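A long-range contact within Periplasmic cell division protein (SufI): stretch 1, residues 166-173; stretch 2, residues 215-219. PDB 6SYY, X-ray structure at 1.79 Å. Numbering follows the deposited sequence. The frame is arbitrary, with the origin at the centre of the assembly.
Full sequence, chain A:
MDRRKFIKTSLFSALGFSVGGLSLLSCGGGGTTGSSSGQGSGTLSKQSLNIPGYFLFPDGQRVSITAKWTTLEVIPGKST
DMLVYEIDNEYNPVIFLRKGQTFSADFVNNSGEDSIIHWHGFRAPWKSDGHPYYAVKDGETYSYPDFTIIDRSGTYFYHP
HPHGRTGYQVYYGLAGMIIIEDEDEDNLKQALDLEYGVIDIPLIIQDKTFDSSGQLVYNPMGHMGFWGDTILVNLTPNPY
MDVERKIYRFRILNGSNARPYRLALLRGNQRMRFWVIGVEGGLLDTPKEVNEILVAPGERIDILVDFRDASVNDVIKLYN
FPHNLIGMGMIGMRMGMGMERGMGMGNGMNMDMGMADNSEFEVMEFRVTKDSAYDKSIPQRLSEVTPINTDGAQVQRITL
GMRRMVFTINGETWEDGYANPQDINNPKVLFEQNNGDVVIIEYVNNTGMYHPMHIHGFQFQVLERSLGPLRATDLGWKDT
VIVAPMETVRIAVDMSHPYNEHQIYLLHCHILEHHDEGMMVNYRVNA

Stretch 1, residues 166-173: TGYQVYYG
Stretch 2 (215-219) QLVYN

Stretch 1 carries the last turns of a helix, helical from its first residue, T166, and left behind at G173. Phi is near -65° and psi near -45° through most of its length, shifting to -84°/-4° at Y172; V170 N, Y171 N and Y172 N bond to T166 O, G167 O and Y168 O at 3.0, 3.1 and 2.9 Å. At G173 phi/psi becomes 139°/-8°, and its N bonds to V170 O (3.0 Å) and, weakly, to Q169 O (3.2 Å), a Schellman motif. A side chain at these angles would jam against the preceding carbonyl, so glycine suits the turn. Stretch 2 is extended, phi/psi running from -75°/145° at L216 to -120°/94° at Y218, and it passes the helix in the opposite sense: Y172 CA lies 7.4 Å from L216 CA, and Y168 CA 7.5 Å from Y218 CA.

The contact buries 401 Å², both sides summed, and Y218, Y171 and L216 lose the most area (107, 88 and 86 Å²). L216 (m, t) and Y218 (chi1 t, chi2 65°) point toward the helix, while V217 (t) between them points away. L216 lays aliphatic carbons against two tyrosines at van der Waals distance, shielding apolar surface from water: CD1 meets Y172 CD2 and CB meets Y171 CE2, both at 4.0 Å. Y172 (chi1 -92°, chi2 89°) also brings CE1 within 4.0 Å of Y218 CB.

Among the aromatic contacts, the rings of Y171 (chi1 t, chi2 75°) and Y218 meet obliquely, centroids 5.1 Å apart and planes at 34°; Y218 CD1 sits over a face of Y171, 3.5 Å from its CD2. Y168 (chi1 t, chi2 -87°) has CA over a face of the Y218 ring and CD2 4.2 Å from Y218 CD2. At its tip, Y218 OH approaches G167 C to 3.6 Å, where an ideal CB on G167 would stand only 2.6 Å from that hydroxyl.

Polar links are few. Y171 OH lies 2.7 Å from V217 O in a weak hydrogen bond, its proton having another acceptor within reach. One water bridges the stretches, donating to L216 O (2.9 Å from the water O) and hydrogen-bonding Y172 OH (2.7 Å from the water O).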

# COMPACT_ATOMS: atom_id res chain seq x y z
N THR A 166 -7.36 -13.23 0.66
CA THR A 166 -7.03 -11.81 0.74
C THR A 166 -7.38 -11.09 -0.56
O THR A 166 -7.93 -9.98 -0.53
CB THR A 166 -5.55 -11.63 1.08
OG1 THR A 166 -5.31 -12.09 2.42
CG2 THR A 166 -5.15 -10.16 0.97
N GLY A 167 -7.10 -11.70 -1.70
CA GLY A 167 -7.48 -11.09 -2.97
C GLY A 167 -8.98 -10.88 -3.07
O GLY A 167 -9.44 -9.85 -3.56
N TYR A 168 -9.76 -11.85 -2.59
CA TYR A 168 -11.21 -11.72 -2.65
C TYR A 168 -11.69 -10.55 -1.80
O TYR A 168 -12.47 -9.71 -2.26
CB TYR A 168 -11.88 -13.02 -2.21
CG TYR A 168 -13.39 -12.94 -2.19
CD1 TYR A 168 -14.07 -12.48 -1.07
CD2 TYR A 168 -14.14 -13.33 -3.29
CE1 TYR A 168 -15.45 -12.39 -1.05
CE2 TYR A 168 -15.52 -13.26 -3.27
CZ TYR A 168 -16.17 -12.78 -2.15
OH TYR A 168 -17.55 -12.70 -2.13
N GLN A 169 -11.26 -10.50 -0.54
CA GLN A 169 -11.84 -9.53 0.38
C GLN A 169 -11.38 -8.11 0.07
O GLN A 169 -12.16 -7.16 0.18
CB GLN A 169 -11.51 -9.91 1.82
CG GLN A 169 -12.17 -11.20 2.27
CD GLN A 169 -12.24 -11.33 3.77
OE1 GLN A 169 -11.25 -11.11 4.47
NE2 GLN A 169 -13.42 -11.66 4.28
N VAL A 170 -10.11 -7.94 -0.33
CA VAL A 170 -9.65 -6.62 -0.74
C VAL A 170 -10.42 -6.15 -1.96
O VAL A 170 -10.95 -5.03 -2.00
CB VAL A 170 -8.13 -6.64 -1.01
CG1 VAL A 170 -7.68 -5.32 -1.63
CG2 VAL A 170 -7.38 -6.92 0.28
N TYR A 171 -10.54 -7.02 -2.97
CA TYR A 171 -11.24 -6.66 -4.19
C TYR A 171 -12.70 -6.32 -3.93
O TYR A 171 -13.25 -5.44 -4.60
CB TYR A 171 -11.13 -7.79 -5.21
CG TYR A 171 -11.83 -7.51 -6.51
CD1 TYR A 171 -11.28 -6.63 -7.44
CD2 TYR A 171 -13.04 -8.12 -6.82
CE1 TYR A 171 -11.92 -6.36 -8.63
CE2 TYR A 171 -13.69 -7.86 -8.02
CZ TYR A 171 -13.12 -6.98 -8.93
OH TYR A 171 -13.74 -6.71 -10.12
N TYR A 172 -13.33 -6.98 -2.97
CA TYR A 172 -14.74 -6.70 -2.71
C TYR A 172 -14.94 -5.51 -1.78
O TYR A 172 -16.09 -5.11 -1.56
CB TYR A 172 -15.45 -7.94 -2.17
CG TYR A 172 -16.06 -8.75 -3.29
CD1 TYR A 172 -15.34 -9.75 -3.93
CD2 TYR A 172 -17.35 -8.48 -3.73
CE1 TYR A 172 -15.89 -10.47 -4.98
CE2 TYR A 172 -17.91 -9.20 -4.77
CZ TYR A 172 -17.18 -10.19 -5.39
OH TYR A 172 -17.73 -10.91 -6.42
N GLY A 173 -13.88 -4.92 -1.25
CA GLY A 173 -14.04 -3.62 -0.62
C GLY A 173 -13.31 -3.37 0.69
O GLY A 173 -13.31 -2.24 1.18
N GLN A 215 -22.71 -5.37 -10.42
CA GLN A 215 -22.04 -6.23 -9.46
C GLN A 215 -20.60 -6.49 -9.89
O GLN A 215 -20.27 -6.48 -11.08
CB GLN A 215 -22.79 -7.56 -9.30
CG GLN A 215 -24.22 -7.40 -8.77
CD GLN A 215 -24.28 -6.63 -7.45
OE1 GLN A 215 -23.34 -6.64 -6.66
NE2 GLN A 215 -25.41 -5.96 -7.22
N LEU A 216 -19.74 -6.71 -8.90
CA LEU A 216 -18.33 -6.93 -9.17
C LEU A 216 -18.10 -8.32 -9.73
O LEU A 216 -18.78 -9.28 -9.37
CB LEU A 216 -17.50 -6.74 -7.90
CG LEU A 216 -17.43 -5.29 -7.39
CD1 LEU A 216 -16.87 -5.25 -5.98
CD2 LEU A 216 -16.61 -4.43 -8.33
N VAL A 217 -17.14 -8.42 -10.64
CA VAL A 217 -16.73 -9.68 -11.24
C VAL A 217 -15.30 -9.96 -10.82
O VAL A 217 -14.39 -9.16 -11.10
CB VAL A 217 -16.86 -9.63 -12.77
CG1 VAL A 217 -16.55 -10.99 -13.37
CG2 VAL A 217 -18.25 -9.16 -13.17
N TYR A 218 -15.09 -11.08 -10.13
CA TYR A 218 -13.76 -11.48 -9.66
C TYR A 218 -13.43 -12.83 -10.28
O TYR A 218 -13.81 -13.87 -9.75
CB TYR A 218 -13.71 -11.54 -8.13
CG TYR A 218 -12.33 -11.85 -7.59
CD1 TYR A 218 -11.27 -10.97 -7.78
CD2 TYR A 218 -12.08 -13.03 -6.90
CE1 TYR A 218 -10.00 -11.26 -7.29
CE2 TYR A 218 -10.82 -13.32 -6.40
CZ TYR A 218 -9.78 -12.43 -6.60
OH TYR A 218 -8.52 -12.71 -6.12
N ASN A 219 -12.72 -12.81 -11.41
CA ASN A 219 -12.28 -14.02 -12.08
C ASN A 219 -10.79 -13.90 -12.38
O ASN A 219 -10.38 -13.65 -13.52
CB ASN A 219 -13.09 -14.29 -13.35
CG ASN A 219 -13.07 -13.12 -14.32
OD1 ASN A 219 -12.77 -11.99 -13.94
ND2 ASN A 219 -13.39 -13.39 -15.58
O HOH W 1 -20.15 -9.73 -6.81